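Local atomic coordinates of USG-1 protein homolog (Pseudomonas aeruginosa, PDB entry 2HJS), a protein that probably binds NAD or a related cofactor and may act as a dimeric oxidoreductase on aldehyde or oxo groups. Residues S130-L142 / L311-N325. Numbering follows the deposited sequence.
Sequences SPCAVAAELCEVL and LWIVSDNVRKGAALN
Val-141 and Ile-313 meet tip to tip where helix 133-142 lies against the mixed sheet of the dimerisation domain of the aspartate-semialdehyde dehydrogenase family, a clear case of one helix being gripped by a strand and by the helix that follows it. In the apolar part, Val-141 CB sits 3.9 Å from Ile-313 CD1, while Val-141 CG1, anti to the backbone N (chi1 170°), turns to Leu-311 CD1 at 3.8 Å; Leu-142 CD1 reaches that same methyl.

Close backbone packing takes over where helices 133-142 and 317-325 cross at 83°. Gly-321, with no side chain, lets Ala-133 CA come to 3.9 Å from Gly-321 CA, and the Ala-133 methyl rests on Asn-317 O and CB. Next to this crossing, the bent chain of Glu-137 lays its carboxylate against Ser-315, with Glu-137 CD 3.4 Å from Ser-315 CB.

Polar links complete the joint. Lys-320 NZ donates to the syn lone pair of Glu-140 OE2 in a 2.8 Å salt bridge, and this buried ammonium is also hydrogen-bonded to Asp-292 O and Thr-294 OG1. A water bridges Glu-140 OE1 and Asn-325 ND2. Within its own helix, Asn-325 ND2 donates back to Gly-321 O at 2.8 Å, which holds the amide in place for that water-mediated link, the acceptor lying only 8° out of the amide plane.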
loop_
_atom_site.group_PDB
_atom_site.type_symbol
_atom_site.label_atom_id
_atom_site.label_comp_id
_atom_site.label_asym_id
_atom_site.label_seq_id
_atom_site.Cartn_x
_atom_site.Cartn_y
_atom_site.Cartn_z
ATOM N N SER A 130 4.111 -9.535 23.836
ATOM C CA SER A 130 3.086 -8.673 23.274
ATOM C C SER A 130 3.413 -8.522 21.771
ATOM O O SER A 130 4.541 -8.180 21.429
ATOM C CB SER A 130 3.064 -7.349 24.036
ATOM O OG SER A 130 1.891 -6.621 23.775
ATOM N N PRO A 131 2.427 -8.770 20.869
ATOM C CA PRO A 131 2.656 -8.837 19.412
ATOM C C PRO A 131 3.254 -7.562 18.804
ATOM O O PRO A 131 3.134 -6.464 19.376
ATOM C CB PRO A 131 1.248 -9.075 18.821
ATOM C CG PRO A 131 0.410 -9.513 19.967
ATOM C CD PRO A 131 1.004 -8.949 21.213
ATOM N N CYS A 132 3.876 -7.711 17.639
ATOM C CA CYS A 132 4.288 -6.534 16.870
ATOM C C CYS A 132 3.037 -5.711 16.525
ATOM O O CYS A 132 1.932 -6.250 16.508
ATOM C CB CYS A 132 5.056 -6.939 15.612
ATOM S SG CYS A 132 4.066 -7.699 14.361
ATOM N N ALA A 133 3.215 -4.413 16.303
ATOM C CA ALA A 133 2.105 -3.505 16.085
ATOM C C ALA A 133 1.136 -3.970 14.999
ATOM O O ALA A 133 -0.095 -3.934 15.195
ATOM C CB ALA A 133 2.615 -2.087 15.760
ATOM N N VAL A 134 1.669 -4.394 13.851
ATOM C CA VAL A 134 0.772 -4.740 12.744
ATOM C C VAL A 134 -0.131 -5.929 13.098
ATOM O O VAL A 134 -1.336 -5.882 12.844
ATOM C CB VAL A 134 1.539 -5.014 11.426
ATOM C CG1 VAL A 134 0.604 -5.651 10.378
ATOM C CG2 VAL A 134 2.113 -3.708 10.891
ATOM N N ALA A 135 0.449 -6.984 13.670
ATOM C CA ALA A 135 -0.325 -8.141 14.075
ATOM C C ALA A 135 -1.340 -7.755 15.168
ATOM O O ALA A 135 -2.475 -8.256 15.174
ATOM C CB ALA A 135 0.588 -9.236 14.594
ATOM N N ALA A 136 -0.936 -6.868 16.074
ATOM C CA ALA A 136 -1.824 -6.448 17.175
ATOM C C ALA A 136 -3.025 -5.728 16.640
ATOM O O ALA A 136 -4.137 -5.972 17.092
ATOM C CB ALA A 136 -1.073 -5.545 18.189
ATOM N N GLU A 137 -2.799 -4.853 15.664
ATOM C CA GLU A 137 -3.876 -4.028 15.090
ATOM C C GLU A 137 -4.804 -4.836 14.174
ATOM O O GLU A 137 -6.016 -4.670 14.204
ATOM C CB GLU A 137 -3.295 -2.795 14.382
ATOM C CG GLU A 137 -2.501 -1.917 15.353
ATOM C CD GLU A 137 -1.274 -1.233 14.726
ATOM O OE1 GLU A 137 -0.946 -1.493 13.530
ATOM O OE2 GLU A 137 -0.636 -0.430 15.455
ATOM N N LEU A 138 -4.233 -5.723 13.366
ATOM C CA LEU A 138 -5.040 -6.657 12.602
ATOM C C LEU A 138 -5.965 -7.453 13.545
ATOM O O LEU A 138 -7.185 -7.492 13.339
ATOM C CB LEU A 138 -4.157 -7.632 11.829
ATOM C CG LEU A 138 -4.893 -8.601 10.889
ATOM C CD1 LEU A 138 -5.710 -7.853 9.834
ATOM C CD2 LEU A 138 -3.912 -9.583 10.211
ATOM N N CYS A 139 -5.375 -8.083 14.566
ATOM C CA CYS A 139 -6.118 -9.042 15.403
ATOM C C CYS A 139 -7.152 -8.366 16.261
ATOM O O CYS A 139 -8.215 -8.931 16.506
ATOM C CB CYS A 139 -5.175 -9.892 16.271
ATOM S SG CYS A 139 -4.226 -11.066 15.279
ATOM N N GLU A 140 -6.845 -7.156 16.699
ATOM C CA GLU A 140 -7.781 -6.395 17.487
ATOM C C GLU A 140 -9.070 -6.142 16.713
ATOM O O GLU A 140 -10.144 -6.131 17.296
ATOM C CB GLU A 140 -7.159 -5.053 17.907
ATOM C CG GLU A 140 -8.162 -4.051 18.443
ATOM C CD GLU A 140 -7.524 -2.702 18.749
ATOM O OE1 GLU A 140 -6.473 -2.395 18.127
ATOM O OE2 GLU A 140 -8.071 -1.952 19.607
ATOM N N VAL A 141 -8.948 -5.918 15.407
ATOM C CA VAL A 141 -10.094 -5.622 14.563
ATOM C C VAL A 141 -10.812 -6.910 14.149
ATOM O O VAL A 141 -12.032 -6.961 14.147
ATOM C CB VAL A 141 -9.657 -4.809 13.315
ATOM C CG1 VAL A 141 -10.807 -4.708 12.281
ATOM C CG2 VAL A 141 -9.163 -3.425 13.754
ATOM N N LEU A 142 -10.053 -7.946 13.823
ATOM C CA LEU A 142 -10.632 -9.223 13.392
ATOM C C LEU A 142 -11.325 -10.025 14.488
ATOM O O LEU A 142 -12.358 -10.650 14.232
ATOM C CB LEU A 142 -9.552 -10.106 12.802
ATOM C CG LEU A 142 -9.409 -10.118 11.292
ATOM C CD1 LEU A 142 -9.644 -8.760 10.649
ATOM C CD2 LEU A 142 -8.018 -10.649 10.986
ATOM N N LEU A 311 -11.530 -4.059 4.646
ATOM C CA LEU A 311 -11.413 -3.137 5.765
ATOM C C LEU A 311 -10.147 -2.320 5.531
ATOM O O LEU A 311 -9.189 -2.832 4.984
ATOM C CB LEU A 311 -11.204 -3.891 7.099
ATOM C CG LEU A 311 -12.097 -5.063 7.503
ATOM C CD1 LEU A 311 -11.429 -5.731 8.677
ATOM C CD2 LEU A 311 -13.450 -4.543 7.936
ATOM N N TRP A 312 -10.140 -1.080 6.016
ATOM C CA TRP A 312 -8.938 -0.255 6.052
ATOM C C TRP A 312 -8.720 0.117 7.505
ATOM O O TRP A 312 -9.636 0.556 8.170
ATOM C CB TRP A 312 -9.135 0.977 5.177
ATOM C CG TRP A 312 -8.173 2.144 5.391
ATOM C CD1 TRP A 312 -8.395 3.266 6.173
ATOM C CD2 TRP A 312 -6.881 2.334 4.779
ATOM N NE1 TRP A 312 -7.314 4.118 6.076
ATOM C CE2 TRP A 312 -6.377 3.571 5.238
ATOM C CE3 TRP A 312 -6.097 1.569 3.899
ATOM C CZ2 TRP A 312 -5.140 4.086 4.814
ATOM C CZ3 TRP A 312 -4.858 2.074 3.491
ATOM C CH2 TRP A 312 -4.403 3.333 3.948
ATOM N N ILE A 313 -7.514 -0.122 8.009
ATOM C CA ILE A 313 -7.227 0.030 9.431
ATOM C C ILE A 313 -6.055 0.997 9.594
ATOM O O ILE A 313 -5.046 0.874 8.901
ATOM C CB ILE A 313 -6.850 -1.337 10.069
ATOM C CG1 ILE A 313 -7.945 -2.385 9.812
ATOM C CG2 ILE A 313 -6.541 -1.156 11.578
ATOM C CD1 ILE A 313 -7.533 -3.816 10.199
ATOM N N VAL A 314 -6.190 1.987 10.470
ATOM C CA VAL A 314 -5.028 2.817 10.783
ATOM C C VAL A 314 -4.868 2.907 12.278
ATOM O O VAL A 314 -5.846 3.017 13.020
ATOM C CB VAL A 314 -5.021 4.244 10.090
ATOM C CG1 VAL A 314 -4.954 4.132 8.503
ATOM C CG2 VAL A 314 -6.158 5.125 10.545
ATOM N N SER A 315 -3.624 2.835 12.717
ATOM C CA SER A 315 -3.320 2.838 14.147
ATOM C C SER A 315 -1.925 3.387 14.380
ATOM O O SER A 315 -1.043 3.290 13.499
ATOM C CB SER A 315 -3.363 1.405 14.678
ATOM O OG SER A 315 -3.590 1.407 16.091
ATOM N N ASP A 316 -1.735 3.944 15.565
ATOM C CA ASP A 316 -0.434 4.400 16.031
ATOM C C ASP A 316 0.393 3.171 16.458
ATOM O O ASP A 316 0.165 2.581 17.523
ATOM C CB ASP A 316 -0.621 5.403 17.188
ATOM C CG ASP A 316 0.683 6.029 17.649
ATOM O OD1 ASP A 316 1.758 5.389 17.478
ATOM O OD2 ASP A 316 0.627 7.159 18.203
ATOM N N ASN A 317 1.336 2.773 15.597
ATOM C CA ASN A 317 2.173 1.603 15.849
ATOM C C ASN A 317 2.979 1.702 17.144
ATOM O O ASN A 317 3.198 0.708 17.815
ATOM C CB ASN A 317 3.106 1.349 14.653
ATOM C CG ASN A 317 3.969 2.550 14.319
ATOM O OD1 ASN A 317 3.473 3.670 14.132
ATOM N ND2 ASN A 317 5.279 2.327 14.273
ATOM N N VAL A 318 3.394 2.905 17.517
ATOM C CA VAL A 318 4.178 3.075 18.734
ATOM C C VAL A 318 3.330 3.065 20.020
ATOM O O VAL A 318 3.523 2.215 20.899
ATOM C CB VAL A 318 5.063 4.329 18.645
ATOM C CG1 VAL A 318 5.760 4.608 19.995
ATOM C CG2 VAL A 318 6.104 4.142 17.518
ATOM N N ARG A 319 2.399 4.013 20.109
ATOM C CA ARG A 319 1.564 4.201 21.288
ATOM C C ARG A 319 0.545 3.066 21.450
ATOM O O ARG A 319 0.382 2.552 22.555
ATOM C CB ARG A 319 0.828 5.532 21.193
ATOM C CG ARG A 319 -0.049 5.837 22.420
ATOM C CD ARG A 319 -0.976 7.014 22.152
ATOM N NE ARG A 319 -1.921 7.220 23.253
ATOM C CZ ARG A 319 -1.656 7.891 24.380
ATOM N NH1 ARG A 319 -0.465 8.444 24.570
ATOM N NH2 ARG A 319 -2.589 8.007 25.326
ATOM N N LYS A 320 -0.146 2.708 20.356
ATOM C CA LYS A 320 -1.255 1.761 20.421
ATOM C C LYS A 320 -0.846 0.300 20.144
ATOM O O LYS A 320 -0.934 -0.531 21.029
ATOM C CB LYS A 320 -2.414 2.184 19.497
ATOM C CG LYS A 320 -3.521 1.104 19.353
ATOM C CD LYS A 320 -4.157 0.772 20.752
ATOM C CE LYS A 320 -5.360 -0.165 20.649
ATOM N NZ LYS A 320 -6.579 0.437 20.030
ATOM N N GLY A 321 -0.402 -0.009 18.926
ATOM C CA GLY A 321 -0.113 -1.393 18.551
ATOM C C GLY A 321 0.868 -2.046 19.505
ATOM O O GLY A 321 0.597 -3.128 20.025
ATOM N N ALA A 322 1.977 -1.365 19.785
ATOM C CA ALA A 322 2.983 -1.896 20.703
ATOM C C ALA A 322 2.678 -1.555 22.175
ATOM O O ALA A 322 2.289 -2.451 22.953
ATOM C CB ALA A 322 4.362 -1.410 20.314
ATOM N N ALA A 323 2.841 -0.284 22.553
ATOM C CA ALA A 323 2.861 0.116 23.978
ATOM C C ALA A 323 1.558 -0.080 24.764
ATOM O O ALA A 323 1.568 -0.651 25.864
ATOM C CB ALA A 323 3.370 1.578 24.141
ATOM N N LEU A 324 0.443 0.442 24.249
ATOM C CA LEU A 324 -0.815 0.326 24.993
ATOM C C LEU A 324 -1.230 -1.134 25.118
ATOM O O LEU A 324 -1.656 -1.550 26.181
ATOM C CB LEU A 324 -1.939 1.165 24.375
ATOM C CG LEU A 324 -3.252 1.133 25.165
ATOM C CD1 LEU A 324 -3.057 1.680 26.595
ATOM C CD2 LEU A 324 -4.297 1.931 24.419
ATOM N N ASN A 325 -1.070 -1.931 24.066
ATOM C CA ASN A 325 -1.397 -3.358 24.208
ATOM C C ASN A 325 -0.578 -4.049 25.315
ATOM O O ASN A 325 -1.109 -4.864 26.084
ATOM C CB ASN A 325 -1.255 -4.098 22.869
ATOM C CG ASN A 325 -2.415 -3.825 21.927
ATOM O OD1 ASN A 325 -3.580 -3.874 22.336
ATOM N ND2 ASN A 325 -2.103 -3.548 20.641
HETATM O O HOH W 1 -0.741 -7.625 24.161
HETATM O O HOH W 2 1.722 -5.470 21.376
HETATM O O HOH W 3 -4.031 -3.352 18.607
#